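Local coordinates for heterokaryon incompatibility protein S (Podospora anserina, PDB 2WVO) that triggers the lethal reaction of heterokaryon incompatibility on meeting the [het-s] prion form of incompatible cells, so that only compatible fused cells survive, at residues E3-V8 and L90-Q95; L12-L17 and P65-S70; L30-G35 and V111-K116. One frame throughout, in Å; residues are numbered along the deposited sequence. Where two conformers were deposited one is given.

Interaction 1: E3-V8 and L90-Q95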
loop_
_atom_site.group_PDB
_atom_site.type_symbol
_atom_site.label_atom_id
_atom_site.label_comp_id
_atom_site.label_asym_id
_atom_site.label_seq_id
_atom_site.Cartn_x
_atom_site.Cartn_y
_atom_site.Cartn_z
ATOM N N GLU A 3 4.969 14.090 6.318
ATOM C CA GLU A 3 4.403 15.224 5.552
ATOM C C GLU A 3 3.253 14.875 4.589
ATOM O O GLU A 3 2.261 15.604 4.568
ATOM C CB GLU A 3 5.480 16.019 4.801
ATOM C CG GLU A 3 5.757 17.389 5.378
ATOM C CD GLU A 3 4.852 18.484 4.820
ATOM O OE1 GLU A 3 3.634 18.483 5.133
ATOM O OE2 GLU A 3 5.373 19.369 4.090
ATOM N N PRO A 4 3.395 13.791 3.777
ATOM C CA PRO A 4 2.279 13.394 2.898
ATOM C C PRO A 4 0.955 13.239 3.648
ATOM O O PRO A 4 -0.068 13.702 3.155
ATOM C CB PRO A 4 2.746 12.051 2.315
ATOM C CG PRO A 4 4.231 12.131 2.349
ATOM C CD PRO A 4 4.566 12.908 3.589
ATOM N N PHE A 5 1.003 12.609 4.828
ATOM C CA PHE A 5 -0.136 12.463 5.742
ATOM C C PHE A 5 -0.793 13.808 6.110
ATOM O O PHE A 5 -2.017 13.929 6.078
ATOM C CB PHE A 5 0.307 11.713 7.016
ATOM C CG PHE A 5 -0.834 11.269 7.905
ATOM C CD1 PHE A 5 -1.390 9.998 7.763
ATOM C CD2 PHE A 5 -1.357 12.126 8.884
ATOM C CE1 PHE A 5 -2.444 9.579 8.583
ATOM C CE2 PHE A 5 -2.416 11.716 9.699
ATOM C CZ PHE A 5 -2.955 10.443 9.553
ATOM N N GLU A 6 0.025 14.801 6.458
ATOM C CA GLU A 6 -0.454 16.151 6.795
ATOM C C GLU A 6 -1.218 16.792 5.638
ATOM O O GLU A 6 -2.288 17.364 5.829
ATOM C CB GLU A 6 0.713 17.081 7.145
ATOM C CG GLU A 6 1.382 16.878 8.479
ATOM C CD GLU A 6 2.509 17.894 8.664
ATOM O OE1 GLU A 6 2.195 19.116 8.784
ATOM O OE2 GLU A 6 3.701 17.475 8.652
ATOM N N ILE A 7 -0.633 16.709 4.447
ATOM C CA ILE A 7 -1.254 17.196 3.204
ATOM C C ILE A 7 -2.634 16.576 2.954
ATOM O O ILE A 7 -3.604 17.306 2.713
ATOM C CB ILE A 7 -0.318 16.973 1.989
ATOM C CG1 ILE A 7 0.934 17.845 2.147
ATOM C CG2 ILE A 7 -1.048 17.247 0.651
ATOM C CD1 ILE A 7 2.208 17.139 1.738
ATOM N N VAL A 8 -2.721 15.245 3.046
ATOM C CA VAL A 8 -4.006 14.539 2.896
ATOM C C VAL A 8 -5.034 14.935 3.978
ATOM O O VAL A 8 -6.245 14.956 3.715
ATOM C CB VAL A 8 -3.827 12.998 2.877
ATOM C CG1 VAL A 8 -5.186 12.280 2.764
ATOM C CG2 VAL A 8 -2.903 12.575 1.739
ATOM N N LEU A 90 0.796 6.412 -0.253
ATOM C CA LEU A 90 1.862 5.546 -0.733
ATOM C C LEU A 90 3.255 6.075 -0.361
ATOM O O LEU A 90 4.129 5.318 0.059
ATOM C CB LEU A 90 1.700 5.446 -2.251
ATOM C CG LEU A 90 2.401 4.488 -3.181
ATOM C CD1 LEU A 90 2.083 3.027 -2.795
ATOM C CD2 LEU A 90 1.947 4.783 -4.618
ATOM N N PHE A 91 3.462 7.377 -0.522
ATOM C CA PHE A 91 4.707 8.010 -0.088
ATOM C C PHE A 91 4.838 8.028 1.436
ATOM O O PHE A 91 5.920 7.848 1.967
ATOM C CB PHE A 91 4.821 9.437 -0.655
ATOM C CG PHE A 91 5.359 9.490 -2.063
ATOM C CD1 PHE A 91 4.507 9.690 -3.143
ATOM C CD2 PHE A 91 6.725 9.332 -2.310
ATOM C CE1 PHE A 91 5.008 9.747 -4.450
ATOM C CE2 PHE A 91 7.224 9.385 -3.609
ATOM C CZ PHE A 91 6.361 9.591 -4.681
ATOM N N GLU A 92 3.729 8.256 2.129
ATOM C CA GLU A 92 3.700 8.252 3.577
ATOM C C GLU A 92 4.184 6.899 4.128
ATOM O O GLU A 92 5.043 6.830 5.020
ATOM C CB GLU A 92 2.276 8.572 4.067
ATOM C CG GLU A 92 2.073 8.466 5.602
ATOM C CD GLU A 92 2.918 9.465 6.411
ATOM O OE1 GLU A 92 3.372 10.492 5.845
ATOM O OE2 GLU A 92 3.102 9.230 7.633
ATOM N N SER A 93 3.612 5.836 3.578
ATOM C CA SER A 93 3.908 4.464 3.975
ATOM C C SER A 93 5.340 4.034 3.605
ATOM O O SER A 93 6.000 3.335 4.368
ATOM C CB SER A 93 2.829 3.541 3.390
ATOM O OG SER A 93 3.368 2.285 3.059
ATOM N N ALA A 94 5.838 4.484 2.457
ATOM C CA ALA A 94 7.233 4.260 2.091
ATOM C C ALA A 94 8.195 4.964 3.053
ATOM O O ALA A 94 9.232 4.414 3.396
ATOM C CB ALA A 94 7.496 4.703 0.635
ATOM N N GLN A 95 7.855 6.181 3.479
ATOM C CA GLN A 95 8.652 6.892 4.489
ATOM C C GLN A 95 8.685 6.166 5.841
ATOM O O GLN A 95 9.705 6.126 6.494
ATOM C CB GLN A 95 8.167 8.336 4.658
ATOM C CG GLN A 95 8.609 9.231 3.517
ATOM C CD GLN A 95 7.947 10.613 3.500
ATOM O OE1 GLN A 95 7.378 11.011 2.492
ATOM N NE2 GLN A 95 8.054 11.348 4.594
#
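Pro4 and Glu92 mark the point where two helices of the mainly helical HeLo domain meet: segments 3-8 and 90-95, of the short N-terminal helix and the long helix 75-104, run roughly antiparallel, their axes 8.4 Å apart at an angle of 151°. The polar part is one weak hydrogen bond, Phe5 N to Glu92 OE1 at 3.3 Å, with 156° at the hydrogen. This N-H lies in the first turn of its helix, where the usual i-4 helical partner is lacking, and the buried Glu92 offers it an acceptor. A negative group beside a helix N terminus should be electrostatically favourable.

The apolar part is built round Pro4. Its ring lies against the other helix, CB 3.9 Å from Glu92 CB and CG 4.1 Å from Phe91 CB, while the side chain of Gln95 meets the ring tip to tip. Phe91 then carries on inward and sets its ring edge-to-face with Phe25.

Next door is the dimer interface. Phe5 stacks on Phe5 of the second subunit, Glu92 packs on Leu89 of that subunit, and Ser93 OG is hydrogen-bonded to its Glu86. Glu92 is bent at chi2 (63°), which carries CD across to the start of the Phe5 side chain, 3.5 Å from Phe5 CB, and CG sits near the plane of the Phe5 ring at its edge.

Interaction 2: L12-L17 and P65-S70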
loop_
_atom_site.group_PDB
_atom_site.type_symbol
_atom_site.label_atom_id
_atom_site.label_comp_id
_atom_site.label_asym_id
_atom_site.label_seq_id
_atom_site.Cartn_x
_atom_site.Cartn_y
_atom_site.Cartn_z
ATOM N N LEU A 12 -7.186 20.649 0.546
ATOM C CA LEU A 12 -6.819 20.891 -0.850
ATOM C C LEU A 12 -7.826 20.312 -1.859
ATOM O O LEU A 12 -8.566 19.375 -1.547
ATOM C CB LEU A 12 -5.412 20.351 -1.126
ATOM C CG LEU A 12 -4.295 20.946 -0.270
ATOM C CD1 LEU A 12 -2.949 20.324 -0.617
ATOM C CD2 LEU A 12 -4.257 22.490 -0.393
ATOM N N GLY A 13 -7.861 20.895 -3.057
ATOM C CA GLY A 13 -8.571 20.286 -4.182
ATOM C C GLY A 13 -7.629 19.324 -4.892
ATOM O O GLY A 13 -6.491 19.160 -4.465
ATOM N N VAL A 14 -8.098 18.687 -5.965
ATOM C CA VAL A 14 -7.253 17.796 -6.790
ATOM C C VAL A 14 -5.915 18.440 -7.169
ATOM O O VAL A 14 -4.861 17.819 -7.008
ATOM C CB VAL A 14 -7.977 17.309 -8.086
ATOM C CG1 VAL A 14 -7.088 16.356 -8.887
ATOM C CG2 VAL A 14 -9.317 16.638 -7.765
ATOM N N ALA A 15 -5.953 19.687 -7.652
ATOM C CA ALA A 15 -4.740 20.376 -8.120
ATOM C C ALA A 15 -3.658 20.482 -7.050
ATOM O O ALA A 15 -2.506 20.169 -7.322
ATOM C CB ALA A 15 -5.079 21.785 -8.697
ATOM N N GLY A 16 -4.028 20.936 -5.848
ATOM C CA GLY A 16 -3.087 21.059 -4.732
ATOM C C GLY A 16 -2.521 19.710 -4.292
ATOM O O GLY A 16 -1.345 19.599 -3.935
ATOM N N LEU A 17 -3.378 18.692 -4.287
ATOM C CA LEU A 17 -2.987 17.327 -3.943
ATOM C C LEU A 17 -2.018 16.738 -4.975
ATOM O O LEU A 17 -0.992 16.158 -4.612
ATOM C CB LEU A 17 -4.236 16.447 -3.781
ATOM C CG LEU A 17 -5.065 16.669 -2.505
ATOM C CD1 LEU A 17 -6.526 16.209 -2.694
ATOM C CD2 LEU A 17 -4.410 16.007 -1.276
ATOM N N PRO A 65 -11.470 24.672 -13.274
ATOM C CA PRO A 65 -11.893 25.076 -11.916
ATOM C C PRO A 65 -12.347 23.938 -11.006
ATOM O O PRO A 65 -12.318 24.083 -9.793
ATOM C CB PRO A 65 -13.053 26.075 -12.165
ATOM C CG PRO A 65 -13.491 25.839 -13.557
ATOM C CD PRO A 65 -12.293 25.319 -14.317
ATOM N N ARG A 66 -12.748 22.814 -11.594
ATOM C CA ARG A 66 -13.183 21.643 -10.841
ATOM C C ARG A 66 -12.059 21.058 -9.992
ATOM O O ARG A 66 -12.307 20.453 -8.952
ATOM C CB ARG A 66 -13.692 20.567 -11.793
ATOM C CG ARG A 66 -14.894 20.964 -12.622
ATOM C CD ARG A 66 -14.640 20.428 -13.999
ATOM N NE ARG A 66 -15.202 19.117 -14.243
ATOM C CZ ARG A 66 -14.709 18.211 -15.086
ATOM N NH1 ARG A 66 -13.576 18.410 -15.761
ATOM N NH2 ARG A 66 -15.364 17.076 -15.230
ATOM N N PHE A 67 -10.823 21.246 -10.433
ATOM C CA PHE A 67 -9.668 20.724 -9.701
ATOM C C PHE A 67 -9.238 21.621 -8.542
ATOM O O PHE A 67 -8.247 21.349 -7.884
ATOM C CB PHE A 67 -8.490 20.533 -10.658
ATOM C CG PHE A 67 -8.730 19.512 -11.732
ATOM C CD1 PHE A 67 -8.474 19.821 -13.059
ATOM C CD2 PHE A 67 -9.184 18.224 -11.415
ATOM C CE1 PHE A 67 -8.674 18.864 -14.071
ATOM C CE2 PHE A 67 -9.386 17.263 -12.410
ATOM C CZ PHE A 67 -9.127 17.587 -13.745
ATOM N N HIS A 68 -9.974 22.697 -8.299
ATOM C CA HIS A 68 -9.572 23.668 -7.298
ATOM C C HIS A 68 -10.505 23.778 -6.095
ATOM O O HIS A 68 -10.341 24.665 -5.265
ATOM C CB HIS A 68 -9.269 25.013 -7.957
ATOM C CG HIS A 68 -8.050 24.976 -8.817
ATOM N ND1 HIS A 68 -8.040 24.392 -10.068
ATOM C CD2 HIS A 68 -6.782 25.384 -8.580
ATOM C CE1 HIS A 68 -6.824 24.470 -10.577
ATOM N NE2 HIS A 68 -6.042 25.070 -9.696
ATOM N N SER A 69 -11.463 22.860 -6.002
ATOM C CA SER A 69 -12.377 22.807 -4.868
ATOM C C SER A 69 -12.138 21.593 -3.968
ATOM O O SER A 69 -11.842 20.493 -4.457
ATOM C CB SER A 69 -13.824 22.790 -5.353
ATOM O OG SER A 69 -14.074 21.625 -6.109
ATOM N N SER A 70 -12.291 21.818 -2.659
ATOM C CA SER A 70 -12.193 20.784 -1.611
ATOM C C SER A 70 -13.212 19.667 -1.777
ATOM O O SER A 70 -12.975 18.531 -1.378
ATOM C CB SER A 70 -12.429 21.415 -0.237
ATOM O OG SER A 70 -11.442 22.379 0.050
HETATM O O HOH W 1 -10.807 19.389 -6.806
#
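Gly13 and Ser70 bring their CA atoms within 4.5 Å, and Val14 and Phe67 theirs within 4.8 Å, so the start of helix 14-23 lies against the loop between helices 38-59 and 75-104. Gly13 is the N-cap residue, and with no side chain between the two backbones its CA approaches Ser69 O to 3.3 Å in a CA-H...O contact. The first two amides of the helix point into the loop. Ala15 N donates to Phe67 O at 2.8 Å, nearly straight at 168° and in the plane of the carbonyl. Val14 N is also close to that oxygen but badly angled, and bonds instead to a water at 2.9 Å; the same water donates to Arg66 O and Ser69 O.

Among the side chains, Val14 lies obliquely across Phe67, with CB 3.7 Å from CD2, and both residues also rest on Ile61. Ala15 CB sits over one face of the His68 imidazole, displaced toward the rim and 3.6 Å from NE2, in a CH-pi contact. His68 CG lies anti to its carbonyl carbon (chi1 -68°), and ND1 is bonded to Asp64 O, which probably helps fix the ring against the methyl. At the other end Ser70 OG bonds to Ala11 O.

The chemistry amounts to external capping: amides that the helix itself cannot satisfy in its first turn are met by a loop carbonyl and a water, and these acceptors would also suit the partial positive charge of a helix N terminus.

Interaction 3: L30-G35 and V111-K116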
loop_
_atom_site.group_PDB
_atom_site.type_symbol
_atom_site.label_atom_id
_atom_site.label_comp_id
_atom_site.label_asym_id
_atom_site.label_seq_id
_atom_site.Cartn_x
_atom_site.Cartn_y
_atom_site.Cartn_z
ATOM N N LEU A 30 18.164 7.050 -3.187
ATOM C CA LEU A 30 18.268 5.589 -3.311
ATOM C C LEU A 30 19.463 5.056 -2.537
ATOM O O LEU A 30 20.568 5.577 -2.661
ATOM C CB LEU A 30 18.321 5.120 -4.769
ATOM C CG LEU A 30 17.338 5.593 -5.855
ATOM C CD1 LEU A 30 17.223 4.534 -6.958
ATOM C CD2 LEU A 30 15.963 5.947 -5.318
ATOM N N GLY A 31 19.219 4.029 -1.724
ATOM C CA GLY A 31 20.277 3.342 -0.980
ATOM C C GLY A 31 21.334 2.698 -1.871
ATOM O O GLY A 31 21.067 2.348 -3.022
ATOM N N ARG A 32 22.536 2.539 -1.322
ATOM C CA ARG A 32 23.673 1.927 -2.024
ATOM C C ARG A 32 23.379 0.489 -2.468
ATOM O O ARG A 32 23.973 0.004 -3.426
ATOM C CB ARG A 32 24.908 1.953 -1.124
ATOM C CG ARG A 32 26.228 2.055 -1.858
ATOM C CD ARG A 32 26.599 3.507 -2.147
ATOM N NE ARG A 32 27.739 3.597 -3.061
ATOM C CZ ARG A 32 28.179 4.730 -3.604
ATOM N NH1 ARG A 32 29.217 4.703 -4.429
ATOM N NH2 ARG A 32 27.585 5.891 -3.329
ATOM N N HIS A 33 22.455 -0.166 -1.764
ATOM C CA HIS A 33 21.943 -1.516 -2.067
ATOM C C HIS A 33 21.539 -1.719 -3.530
ATOM O O HIS A 33 21.569 -2.835 -4.053
ATOM C CB HIS A 33 20.753 -1.823 -1.129
ATOM C CG HIS A 33 19.675 -2.673 -1.739
ATOM N ND1 HIS A 33 19.569 -4.028 -1.502
ATOM C CD2 HIS A 33 18.641 -2.355 -2.558
ATOM C CE1 HIS A 33 18.528 -4.510 -2.159
ATOM N NE2 HIS A 33 17.953 -3.518 -2.813
ATOM N N PHE A 34 21.097 -0.641 -4.176
ATOM C CA PHE A 34 20.634 -0.736 -5.568
ATOM C C PHE A 34 21.747 -1.174 -6.522
ATOM O O PHE A 34 21.473 -1.771 -7.562
ATOM C CB PHE A 34 19.945 0.553 -6.034
ATOM C CG PHE A 34 18.532 0.693 -5.522
ATOM C CD1 PHE A 34 18.267 1.393 -4.349
ATOM C CD2 PHE A 34 17.470 0.085 -6.188
ATOM C CE1 PHE A 34 16.982 1.502 -3.861
ATOM C CE2 PHE A 34 16.170 0.200 -5.698
ATOM C CZ PHE A 34 15.933 0.911 -4.528
ATOM N N GLY A 35 22.994 -0.895 -6.146
ATOM C CA GLY A 35 24.153 -1.367 -6.893
ATOM C C GLY A 35 24.093 -0.939 -8.343
ATOM O O GLY A 35 23.862 0.239 -8.633
ATOM N N VAL A 111 24.190 4.194 3.730
ATOM C CA VAL A 111 24.849 4.971 2.682
ATOM C C VAL A 111 23.917 5.058 1.474
ATOM O O VAL A 111 23.285 4.070 1.097
ATOM C CB VAL A 111 26.236 4.358 2.299
ATOM C CG1 VAL A 111 26.958 5.217 1.258
ATOM C CG2 VAL A 111 27.121 4.181 3.547
ATOM N N VAL A 112 23.809 6.250 0.898
ATOM C CA VAL A 112 22.960 6.469 -0.268
ATOM C C VAL A 112 23.763 6.996 -1.460
ATOM O O VAL A 112 24.853 7.556 -1.295
ATOM C CB VAL A 112 21.757 7.433 0.037
ATOM C CG1 VAL A 112 20.946 6.944 1.250
ATOM C CG2 VAL A 112 22.232 8.869 0.241
ATOM N N PHE A 113 23.211 6.815 -2.654
ATOM C CA PHE A 113 23.757 7.415 -3.862
ATOM C C PHE A 113 23.414 8.906 -3.954
ATOM O O PHE A 113 22.330 9.333 -3.538
ATOM C CB PHE A 113 23.180 6.717 -5.093
ATOM C CG PHE A 113 23.711 5.330 -5.333
ATOM C CD1 PHE A 113 22.891 4.220 -5.153
ATOM C CD2 PHE A 113 25.023 5.130 -5.790
ATOM C CE1 PHE A 113 23.374 2.929 -5.404
ATOM C CE2 PHE A 113 25.514 3.843 -6.034
ATOM C CZ PHE A 113 24.689 2.741 -5.843
ATOM N N GLU A 114 24.349 9.681 -4.503
ATOM C CA GLU A 114 24.104 11.057 -4.948
ATOM C C GLU A 114 23.974 11.061 -6.469
ATOM O O GLU A 114 24.420 10.125 -7.140
ATOM C CB GLU A 114 25.260 11.976 -4.557
ATOM C CG GLU A 114 25.443 12.211 -3.065
ATOM C CD GLU A 114 26.780 12.863 -2.756
ATOM O OE1 GLU A 114 27.550 12.313 -1.941
ATOM O OE2 GLU A 114 27.074 13.925 -3.339
ATOM N N ASP A 115 23.379 12.116 -7.016
ATOM C CA ASP A 115 23.134 12.208 -8.464
ATOM C C ASP A 115 24.393 12.041 -9.314
ATOM O O ASP A 115 24.353 11.413 -10.372
ATOM C CB ASP A 115 22.439 13.524 -8.816
ATOM C CG ASP A 115 20.951 13.509 -8.496
ATOM O OD1 ASP A 115 20.443 12.501 -7.946
ATOM O OD2 ASP A 115 20.283 14.525 -8.801
ATOM N N LYS A 116 25.502 12.593 -8.835
ATOM C CA LYS A 116 26.789 12.488 -9.523
ATOM C C LYS A 116 27.282 11.047 -9.707
ATOM O O LYS A 116 28.131 10.798 -10.561
ATOM C CB LYS A 116 27.850 13.345 -8.816
ATOM C CG LYS A 116 28.040 13.017 -7.339
ATOM C CD LYS A 116 29.064 13.926 -6.698
ATOM C CE LYS A 116 29.510 13.365 -5.361
ATOM N NZ LYS A 116 30.661 14.134 -4.812
HETATM O O HOH W 2 19.837 8.920 -4.551
#
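Leu30 O and Arg32 N each bond to the strand-like run 111-113: Phe113 N donates to Leu30 O at 2.9 Å (164° at the hydrogen), and Arg32 N donates to Val111 O at 3.0 Å. The two bonds flank Gly31 and Val112, a non-hydrogen-bonded pair in an isolated antiparallel beta bridge. Leu30 belongs to a strand of the small parallel sheet formed with 148-150, and the Gly31 backbone also bonds to Leu150, so the bridge sets a further piece of chain beside this small sheet in an otherwise helical domain. Where a longer ladder would make its next direct bond, a water steps in, accepting from Leu30 N and donating to Phe113 O at 2.7 Å.

Outward from the backbone, Arg32 and Phe113 carry the packing. The Arg32 chain bends at chi2 (86°) and passes over the Phe113 ring, its CD above one face near the rim in a CH-pi contact. Beyond that, the guanidinium lies over the ring with the planes tilted 23° apart, and Phe113 CE2 is 3.6 Å above the guanidinium plane and over its centre. Arg32 NH2 also reaches Asp117 in a long, weak ion pair. Arg32 CD touches Val111 CG1 at 3.8 Å.

The Phe113 ring stacks with Tyr38 of helix 38-59 as well, which ties this loop to that helix. Leu30 turns into the interior among Tyr38, Cys41 and Leu156, and its CD1 covers the centre of one face of the Phe34 ring. The turn 31-35 curls round the far end of the Phe113 ring: Gly31 O is 3.4 Å from Phe113 CE1, and Gly35 N lies in the ring plane at the edge.

From the N terminus, the first helix is tied by interaction 1 to the middle of helix 75-104, closing a loop of 81 residues. Interaction 2 lies wholly within that loop, joining the start of the next helix, 14-23, to the turn that precedes helix 75-104. The two contacts touch: Ile7 CG2 packs on Leu12 CD1 and Leu17 CD2. Interaction 3 starts inside both loops, after strand 28-30, and ends beyond them at 111-116, so it crosses each of the others along the chain. It lies across the chain's centre from interaction 2, about 35 Å away centre to centre. Together they fasten regions before, within and after helix 75-104 to the N-terminal part of the fold.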